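Local coordinates for protein SsfS6 (Streptomyces sp. SF2575, PDB 4FZR) that is a two-domain GT-B-fold protein of the erythromycin biosynthesis protein CIII-like family, at residues 201-209 and 382-391; 298-308 and 315-326. All coordinates share one frame; numbering follows the deposited sequence. Where two conformers were deposited one is given.

Contact 1: residues 201-209 and 382-391; sequences GTTKMRYVP and MATLPTPADI
The amide N of R206 donates to the carbonyl O of P386 over 2.7 Å, and the nearly straight bond (174° at the hydrogen) arrives tilted from the carbonyl plane. M205 CA approaches the same P386 O at 3.3 Å in a CA-H...O contact, so one proline carbonyl receives both a bond and a weaker contact from successive residues. With chi1 at -172° the M205 chain runs out with CG opposite the backbone N, then bends at chi3; it crosses the ring of P388 at about a right angle, with SE lying 3.9 Å from P388 CG. Its CE packs closely against CG1 and CG2 of I391; methionine, modelled here as selenomethionine, is long and flexible enough for this buried site between P388 and I391. The extended R206 chain lays CG 3.4 Å from M382 O, and A383 CA sits over one face of the guanidinium. M382 is bent at chi3, bringing CE to 3.5 Å from Y207 CB. K204 lays its CB against L385 CD2, while its NZ turns away to salt bridges with D188 and E195. Across the helix start, D390 N donates to T387 OG1 and T387 N to D390 OD2 (2.8 Å), a reciprocal pairing that suits threonine and aspartate to their places. This capping box opens helix 388-395, the C-terminal helix that packs back against the edge strand 203-204 of the N-terminal sheet, as in GT-B proteins.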
loop_
_atom_site.group_PDB
_atom_site.type_symbol
_atom_site.label_atom_id
_atom_site.label_comp_id
_atom_site.label_asym_id
_atom_site.label_seq_id
_atom_site.Cartn_x
_atom_site.Cartn_y
_atom_site.Cartn_z
ATOM N N GLY A 201 -21.818 -10.117 -18.184
ATOM C CA GLY A 201 -21.662 -8.676 -18.271
ATOM C C GLY A 201 -20.485 -8.240 -17.417
ATOM O O GLY A 201 -20.384 -7.081 -17.014
ATOM N N THR A 202 -19.585 -9.182 -17.151
ATOM C CA THR A 202 -18.486 -8.953 -16.226
ATOM C C THR A 202 -17.130 -8.972 -16.921
ATOM O O THR A 202 -17.013 -9.334 -18.090
ATOM C CB THR A 202 -18.475 -10.014 -15.115
ATOM O OG1 THR A 202 -18.208 -11.303 -15.683
ATOM C CG2 THR A 202 -19.813 -10.041 -14.395
ATOM N N THR A 203 -16.104 -8.577 -16.175
ATOM C CA THR A 203 -14.743 -8.545 -16.681
ATOM C C THR A 203 -13.858 -9.316 -15.715
ATOM O O THR A 203 -13.839 -9.025 -14.520
ATOM C CB THR A 203 -14.224 -7.096 -16.797
ATOM O OG1 THR A 203 -15.188 -6.289 -17.486
ATOM C CG2 THR A 203 -12.904 -7.051 -17.543
ATOM N N LYS A 204 -13.138 -10.309 -16.225
ATOM C CA LYS A 204 -12.246 -11.097 -15.385
ATOM C C LYS A 204 -11.087 -10.245 -14.880
ATOM O O LYS A 204 -10.632 -9.333 -15.569
ATOM C CB LYS A 204 -11.693 -12.297 -16.158
ATOM C CG LYS A 204 -12.699 -13.403 -16.417
ATOM C CD LYS A 204 -13.299 -13.910 -15.120
ATOM C CE LYS A 204 -14.227 -15.083 -15.357
ATOM N NZ LYS A 204 -14.898 -15.519 -14.104
HETATM N N MSE A 205 -10.618 -10.550 -13.674
HETATM C CA MSE A 205 -9.427 -9.914 -13.127
HETATM C C MSE A 205 -8.660 -10.896 -12.249
HETATM O O MSE A 205 -9.251 -11.662 -11.493
HETATM C CB MSE A 205 -9.792 -8.684 -12.295
HETATM C CG MSE A 205 -8.569 -7.868 -11.863
HETATM SE SE MSE A 205 -8.814 -6.742 -10.277
HETATM C CE MSE A 205 -9.790 -5.274 -11.016
ATOM N N ARG A 206 -7.337 -10.866 -12.357
ATOM C CA ARG A 206 -6.475 -11.710 -11.542
ATOM C C ARG A 206 -6.501 -11.243 -10.089
ATOM O O ARG A 206 -6.354 -10.055 -9.811
ATOM C CB ARG A 206 -5.046 -11.660 -12.079
ATOM C CG ARG A 206 -4.051 -12.509 -11.312
ATOM C CD ARG A 206 -2.647 -12.312 -11.857
ATOM N NE ARG A 206 -1.633 -12.939 -11.015
ATOM C CZ ARG A 206 -0.328 -12.907 -11.268
ATOM N NH1 ARG A 206 0.128 -12.280 -12.343
ATOM N NH2 ARG A 206 0.524 -13.504 -10.447
ATOM N N TYR A 207 -6.695 -12.182 -9.166
ATOM C CA TYR A 207 -6.745 -11.862 -7.749
ATOM C C TYR A 207 -5.345 -11.724 -7.181
ATOM O O TYR A 207 -4.603 -12.702 -7.101
ATOM C CB TYR A 207 -7.495 -12.946 -6.984
ATOM C CG TYR A 207 -7.601 -12.690 -5.501
ATOM C CD1 TYR A 207 -8.599 -11.869 -4.991
ATOM C CD2 TYR A 207 -6.713 -13.278 -4.610
ATOM C CE1 TYR A 207 -8.709 -11.638 -3.633
ATOM C CE2 TYR A 207 -6.817 -13.056 -3.248
ATOM C CZ TYR A 207 -7.816 -12.235 -2.766
ATOM O OH TYR A 207 -7.925 -12.004 -1.413
ATOM N N VAL A 208 -4.984 -10.503 -6.800
ATOM C CA VAL A 208 -3.715 -10.259 -6.127
ATOM C C VAL A 208 -3.977 -10.261 -4.621
ATOM O O VAL A 208 -4.757 -9.449 -4.120
ATOM C CB VAL A 208 -3.086 -8.926 -6.571
ATOM C CG1 VAL A 208 -1.851 -8.606 -5.731
ATOM C CG2 VAL A 208 -2.734 -8.976 -8.057
ATOM N N PRO A 209 -3.347 -11.196 -3.894
ATOM C CA PRO A 209 -3.637 -11.324 -2.461
ATOM C C PRO A 209 -3.170 -10.131 -1.628
ATOM O O PRO A 209 -2.045 -9.653 -1.802
ATOM C CB PRO A 209 -2.856 -12.581 -2.050
ATOM C CG PRO A 209 -2.560 -13.304 -3.327
ATOM C CD PRO A 209 -2.433 -12.249 -4.370
HETATM N N MSE A 382 -5.531 -18.476 -13.221
HETATM C CA MSE A 382 -5.716 -17.130 -12.689
HETATM C C MSE A 382 -4.600 -16.203 -13.149
HETATM O O MSE A 382 -4.824 -15.018 -13.401
HETATM C CB MSE A 382 -5.744 -17.168 -11.164
HETATM C CG MSE A 382 -6.946 -17.895 -10.603
HETATM SE SE MSE A 382 -6.894 -18.055 -8.662
HETATM C CE MSE A 382 -6.658 -16.161 -8.233
ATOM N N ALA A 383 -3.398 -16.756 -13.264
ATOM C CA ALA A 383 -2.227 -15.974 -13.639
ATOM C C ALA A 383 -2.322 -15.408 -15.059
ATOM O O ALA A 383 -1.591 -14.482 -15.406
ATOM C CB ALA A 383 -0.966 -16.818 -13.480
ATOM N N THR A 384 -3.218 -15.956 -15.878
ATOM C CA THR A 384 -3.386 -15.465 -17.246
ATOM C C THR A 384 -4.392 -14.318 -17.313
ATOM O O THR A 384 -4.502 -13.644 -18.334
ATOM C CB THR A 384 -3.850 -16.580 -18.214
ATOM O OG1 THR A 384 -5.173 -17.009 -17.866
ATOM C CG2 THR A 384 -2.892 -17.765 -18.175
ATOM N N LEU A 385 -5.114 -14.092 -16.221
ATOM C CA LEU A 385 -6.171 -13.090 -16.209
ATOM C C LEU A 385 -5.575 -11.685 -16.122
ATOM O O LEU A 385 -4.439 -11.513 -15.675
ATOM C CB LEU A 385 -7.142 -13.350 -15.053
ATOM C CG LEU A 385 -7.906 -14.677 -15.128
ATOM C CD1 LEU A 385 -8.820 -14.836 -13.916
ATOM C CD2 LEU A 385 -8.700 -14.773 -16.429
ATOM N N PRO A 386 -6.331 -10.676 -16.581
ATOM C CA PRO A 386 -5.876 -9.281 -16.522
ATOM C C PRO A 386 -5.560 -8.860 -15.091
ATOM O O PRO A 386 -6.366 -9.109 -14.199
ATOM C CB PRO A 386 -7.083 -8.495 -17.052
ATOM C CG PRO A 386 -7.872 -9.481 -17.850
ATOM C CD PRO A 386 -7.670 -10.801 -17.182
ATOM N N THR A 387 -4.403 -8.243 -14.876
ATOM C CA THR A 387 -4.025 -7.769 -13.549
ATOM C C THR A 387 -4.840 -6.537 -13.174
ATOM O O THR A 387 -5.465 -5.918 -14.036
ATOM C CB THR A 387 -2.540 -7.385 -13.498
ATOM O OG1 THR A 387 -2.327 -6.191 -14.266
ATOM C CG2 THR A 387 -1.679 -8.511 -14.044
ATOM N N PRO A 388 -4.846 -6.180 -11.879
ATOM C CA PRO A 388 -5.457 -4.921 -11.436
ATOM C C PRO A 388 -4.943 -3.703 -12.208
ATOM O O PRO A 388 -5.708 -2.774 -12.461
ATOM C CB PRO A 388 -5.057 -4.850 -9.963
ATOM C CG PRO A 388 -5.014 -6.288 -9.546
ATOM C CD PRO A 388 -4.464 -7.033 -10.738
ATOM N N ALA A 389 -3.667 -3.708 -12.579
ATOM C CA ALA A 389 -3.115 -2.626 -13.392
ATOM C C ALA A 389 -3.799 -2.588 -14.762
ATOM O O ALA A 389 -4.095 -1.511 -15.287
ATOM C CB ALA A 389 -1.608 -2.790 -13.552
ATOM N N ASP A 390 -4.055 -3.768 -15.330
ATOM C CA ASP A 390 -4.752 -3.873 -16.613
ATOM C C ASP A 390 -6.157 -3.279 -16.492
ATOM O O ASP A 390 -6.600 -2.519 -17.355
ATOM C CB ASP A 390 -4.859 -5.335 -17.084
ATOM C CG ASP A 390 -3.505 -5.979 -17.375
ATOM O OD1 ASP A 390 -2.552 -5.266 -17.753
ATOM O OD2 ASP A 390 -3.399 -7.218 -17.241
ATOM N N ILE A 391 -6.854 -3.632 -15.416
ATOM C CA ILE A 391 -8.225 -3.171 -15.189
ATOM C C ILE A 391 -8.323 -1.652 -15.048
ATOM O O ILE A 391 -9.325 -1.049 -15.438
ATOM C CB ILE A 391 -8.836 -3.828 -13.934
ATOM C CG1 ILE A 391 -9.098 -5.317 -14.190
ATOM C CG2 ILE A 391 -10.123 -3.105 -13.512
ATOM C CD1 ILE A 391 -9.964 -5.601 -15.394
#

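Contact 2: residues 298-308 and 315-326; sequences MPACDVVVHHG and TCLSEGVPQVSV
Strands 303-306 and 323-325 run parallel, 12° apart with axes 4.7 Å from each other, and four backbone bonds alternate between them, from V304 N to P322 O at one end to V326 N and H306 O at the other (2.8 Å). On the face bearing V304, H306 and Q323, the imidazole NE2 of H306 donates to Q323 OE1 at 2.9 Å. The acceptor lies near the ring plane and offers a lone pair in the amide plane; the two planes are only 30° apart. H306 CG sits between its backbone N and carbonyl carbon (chi1 62°), which swings the ring along the sheet toward the neighbouring strand. Farther back, V304 sets CB 3.8 Å from C316 SG, while its CG2 touches V321 CG1, the two valine side chains crossing at about a right angle; compact branched and sulfur groups suit this buried space between sheet and helix. M298, folded at chi2 and chi3, reaches C316 SG with SE and T315 CG2 with CE (3.6 Å), and its CG rests on E319 CB. On the other face V305 and V324 lie side by side, V305 CG2 3.9 Å from V324 CB. G320, with positive phi, ends helix 310-318 in a Schellman motif. The two strands and that helix form a beta-alpha-beta unit, with strand 229-231 beside V303 and V305, strand 345-347 bonded to Q323, and helix 358-367 packed over V305 and V324.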
loop_
_atom_site.group_PDB
_atom_site.type_symbol
_atom_site.label_atom_id
_atom_site.label_comp_id
_atom_site.label_asym_id
_atom_site.label_seq_id
_atom_site.Cartn_x
_atom_site.Cartn_y
_atom_site.Cartn_z
HETATM N N MSE A 298 2.687 -18.449 2.237
HETATM C CA MSE A 298 1.995 -19.451 1.432
HETATM C C MSE A 298 2.941 -20.370 0.656
HETATM O O MSE A 298 2.765 -21.590 0.664
HETATM C CB MSE A 298 1.022 -18.764 0.469
HETATM C CG MSE A 298 -0.078 -19.670 -0.046
HETATM SE SE MSE A 298 -1.175 -20.390 1.395
HETATM C CE MSE A 298 -1.982 -18.734 2.040
ATOM N N PRO A 299 3.946 -19.793 -0.024
ATOM C CA PRO A 299 4.861 -20.632 -0.808
ATOM C C PRO A 299 5.550 -21.709 0.026
ATOM O O PRO A 299 5.987 -22.725 -0.520
ATOM C CB PRO A 299 5.900 -19.630 -1.323
ATOM C CG PRO A 299 5.205 -18.313 -1.311
ATOM C CD PRO A 299 4.275 -18.360 -0.137
ATOM N N ALA A 300 5.637 -21.489 1.333
ATOM C CA ALA A 300 6.420 -22.358 2.205
ATOM C C ALA A 300 5.647 -23.561 2.750
ATOM O O ALA A 300 6.078 -24.169 3.725
ATOM C CB ALA A 300 6.995 -21.546 3.360
ATOM N N CYS A 301 4.524 -23.917 2.132
ATOM C CA CYS A 301 3.741 -25.049 2.628
ATOM C C CYS A 301 2.937 -25.772 1.546
ATOM O O CYS A 301 2.802 -25.291 0.422
ATOM C CB CYS A 301 2.818 -24.603 3.767
ATOM S SG CYS A 301 1.732 -23.228 3.355
ATOM N N ASP A 302 2.402 -26.933 1.913
ATOM C CA ASP A 302 1.787 -27.845 0.955
ATOM C C ASP A 302 0.302 -28.086 1.227
ATOM O O ASP A 302 -0.398 -28.651 0.387
ATOM C CB ASP A 302 2.535 -29.179 0.977
ATOM C CG ASP A 302 4.042 -29.001 0.946
ATOM O OD1 ASP A 302 4.621 -29.014 -0.161
ATOM O OD2 ASP A 302 4.646 -28.840 2.027
ATOM N N VAL A 303 -0.174 -27.675 2.398
ATOM C CA VAL A 303 -1.592 -27.794 2.726
ATOM C C VAL A 303 -2.025 -26.626 3.602
ATOM O O VAL A 303 -1.282 -26.198 4.485
ATOM C CB VAL A 303 -1.904 -29.099 3.495
ATOM C CG1 VAL A 303 -3.401 -29.372 3.482
ATOM C CG2 VAL A 303 -1.147 -30.276 2.902
ATOM N N VAL A 304 -3.225 -26.110 3.361
ATOM C CA VAL A 304 -3.802 -25.119 4.258
ATOM C C VAL A 304 -5.177 -25.586 4.730
ATOM O O VAL A 304 -6.024 -25.976 3.928
ATOM C CB VAL A 304 -3.917 -23.720 3.603
ATOM C CG1 VAL A 304 -4.478 -22.714 4.603
ATOM C CG2 VAL A 304 -2.562 -23.246 3.088
ATOM N N VAL A 305 -5.379 -25.562 6.042
ATOM C CA VAL A 305 -6.674 -25.865 6.634
ATOM C C VAL A 305 -7.248 -24.562 7.172
ATOM O O VAL A 305 -6.556 -23.849 7.884
ATOM C CB VAL A 305 -6.521 -26.873 7.783
ATOM C CG1 VAL A 305 -7.878 -27.183 8.400
ATOM C CG2 VAL A 305 -5.837 -28.140 7.281
ATOM N N HIS A 306 -8.491 -24.228 6.829
ATOM C CA HIS A 306 -9.023 -22.927 7.227
ATOM C C HIS A 306 -10.543 -22.835 7.269
ATOM O O HIS A 306 -11.258 -23.774 6.932
ATOM C CB HIS A 306 -8.452 -21.820 6.328
ATOM C CG HIS A 306 -8.824 -21.960 4.882
ATOM N ND1 HIS A 306 -9.838 -21.237 4.299
ATOM C CD2 HIS A 306 -8.303 -22.744 3.907
ATOM C CE1 HIS A 306 -9.932 -21.569 3.019
ATOM N NE2 HIS A 306 -9.016 -22.482 2.761
ATOM N N HIS A 307 -11.007 -21.661 7.681
ATOM C CA HIS A 307 -12.405 -21.420 8.024
ATOM C C HIS A 307 -13.339 -21.237 6.828
ATOM O O HIS A 307 -14.540 -21.080 7.006
ATOM C CB HIS A 307 -12.502 -20.180 8.922
ATOM C CG HIS A 307 -11.994 -18.925 8.276
ATOM N ND1 HIS A 307 -10.653 -18.672 8.090
ATOM C CD2 HIS A 307 -12.653 -17.857 7.765
ATOM C CE1 HIS A 307 -10.505 -17.500 7.498
ATOM N NE2 HIS A 307 -11.703 -16.985 7.289
ATOM N N GLY A 308 -12.796 -21.262 5.614
ATOM C CA GLY A 308 -13.602 -21.052 4.419
ATOM C C GLY A 308 -13.775 -19.598 4.004
ATOM O O GLY A 308 -14.627 -19.290 3.171
ATOM N N THR A 315 -6.521 -16.692 -1.901
ATOM C CA THR A 315 -5.079 -16.614 -1.698
ATOM C C THR A 315 -4.437 -17.971 -1.988
ATOM O O THR A 315 -3.453 -18.060 -2.726
ATOM C CB THR A 315 -4.717 -16.179 -0.260
ATOM O OG1 THR A 315 -5.309 -14.908 0.029
ATOM C CG2 THR A 315 -3.209 -16.060 -0.097
ATOM N N CYS A 316 -5.003 -19.024 -1.405
ATOM C CA CYS A 316 -4.525 -20.391 -1.622
ATOM C C CYS A 316 -4.611 -20.799 -3.090
ATOM O O CYS A 316 -3.673 -21.377 -3.636
ATOM C CB CYS A 316 -5.337 -21.371 -0.778
ATOM S SG CYS A 316 -5.073 -21.210 0.996
ATOM N N LEU A 317 -5.746 -20.510 -3.718
ATOM C CA LEU A 317 -5.922 -20.782 -5.141
ATOM C C LEU A 317 -4.829 -20.114 -5.972
ATOM O O LEU A 317 -4.198 -20.764 -6.807
ATOM C CB LEU A 317 -7.304 -20.315 -5.621
ATOM C CG LEU A 317 -8.489 -21.269 -5.440
ATOM C CD1 LEU A 317 -9.737 -20.695 -6.098
ATOM C CD2 LEU A 317 -8.171 -22.642 -6.009
ATOM N N SER A 318 -4.597 -18.825 -5.741
ATOM C CA SER A 318 -3.652 -18.072 -6.562
ATOM C C SER A 318 -2.212 -18.528 -6.342
ATOM O O SER A 318 -1.345 -18.317 -7.189
ATOM C CB SER A 318 -3.789 -16.566 -6.305
ATOM O OG SER A 318 -2.916 -16.106 -5.284
ATOM N N GLU A 319 -1.965 -19.158 -5.199
ATOM C CA GLU A 319 -0.642 -19.688 -4.893
ATOM C C GLU A 319 -0.539 -21.195 -5.157
ATOM O O GLU A 319 0.502 -21.803 -4.909
ATOM C CB GLU A 319 -0.264 -19.368 -3.442
ATOM C CG GLU A 319 0.315 -17.969 -3.259
ATOM C CD GLU A 319 1.641 -17.791 -3.974
ATOM O OE1 GLU A 319 2.281 -18.812 -4.305
ATOM O OE2 GLU A 319 2.041 -16.630 -4.208
ATOM N N GLY A 320 -1.615 -21.790 -5.670
ATOM C CA GLY A 320 -1.603 -23.189 -6.060
ATOM C C GLY A 320 -1.345 -24.137 -4.903
ATOM O O GLY A 320 -0.570 -25.086 -5.028
ATOM N N VAL A 321 -2.004 -23.882 -3.778
ATOM C CA VAL A 321 -1.857 -24.721 -2.592
ATOM C C VAL A 321 -3.206 -25.357 -2.238
ATOM O O VAL A 321 -4.186 -24.642 -2.004
ATOM C CB VAL A 321 -1.327 -23.906 -1.386
ATOM C CG1 VAL A 321 -1.198 -24.793 -0.154
ATOM C CG2 VAL A 321 0.015 -23.265 -1.725
ATOM N N PRO A 322 -3.264 -26.704 -2.209
ATOM C CA PRO A 322 -4.518 -27.402 -1.886
ATOM C C PRO A 322 -5.055 -27.028 -0.505
ATOM O O PRO A 322 -4.271 -26.798 0.418
ATOM C CB PRO A 322 -4.132 -28.889 -1.945
ATOM C CG PRO A 322 -2.646 -28.918 -1.848
ATOM C CD PRO A 322 -2.161 -27.647 -2.470
ATOM N N GLN A 323 -6.377 -26.970 -0.375
ATOM C CA GLN A 323 -7.000 -26.447 0.833
ATOM C C GLN A 323 -7.962 -27.436 1.469
ATOM O O GLN A 323 -8.677 -28.160 0.774
ATOM C CB GLN A 323 -7.783 -25.169 0.514
ATOM C CG GLN A 323 -7.341 -24.445 -0.747
ATOM C CD GLN A 323 -8.189 -23.221 -1.040
ATOM O OE1 GLN A 323 -8.873 -22.702 -0.159
ATOM N NE2 GLN A 323 -8.155 -22.760 -2.284
ATOM N N VAL A 324 -7.980 -27.455 2.797
ATOM C CA VAL A 324 -9.065 -28.087 3.525
ATOM C C VAL A 324 -9.912 -26.966 4.110
ATOM O O VAL A 324 -9.479 -26.245 5.011
ATOM C CB VAL A 324 -8.573 -29.019 4.644
ATOM C CG1 VAL A 324 -9.765 -29.673 5.337
ATOM C CG2 VAL A 324 -7.614 -30.075 4.087
ATOM N N SER A 325 -11.113 -26.809 3.570
ATOM C CA SER A 325 -12.015 -25.758 4.006
ATOM C C SER A 325 -13.079 -26.302 4.953
ATOM O O SER A 325 -13.791 -27.249 4.613
ATOM C CB SER A 325 -12.680 -25.111 2.790
ATOM O OG SER A 325 -13.651 -24.156 3.178
ATOM N N VAL A 326 -13.174 -25.706 6.140
ATOM C CA VAL A 326 -14.251 -26.026 7.073
ATOM C C VAL A 326 -15.153 -24.798 7.226
ATOM O O VAL A 326 -15.054 -24.054 8.203
ATOM C CB VAL A 326 -13.718 -26.522 8.442
ATOM C CG1 VAL A 326 -12.749 -25.519 9.073
ATOM C CG2 VAL A 326 -14.874 -26.847 9.383
#

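How the contacts relate
The centres of contacts 1 and 2 lie about 20 Å apart, and along the chain contact 2 is nested inside the long loop that contact 1 closes. Contact 2 lies within the C-terminal sheet and its helix 310-318, whereas contact 1 joins the edge of the N-terminal sheet to the chain's last two helices, 370-382 and 388-395. They meet at helix 310-318: M382 CE packs 3.5 Å from S318 CB and M382 SE lies near L317 CB, while P209 CG touches S318 OG and the Y207 ring reaches T315. The end of helix 370-382 and residues 207-209 thus both lie against one helix of the C-terminal sheet's beta-alpha-beta unit, while helix 388-395 packs on the N-terminal sheet.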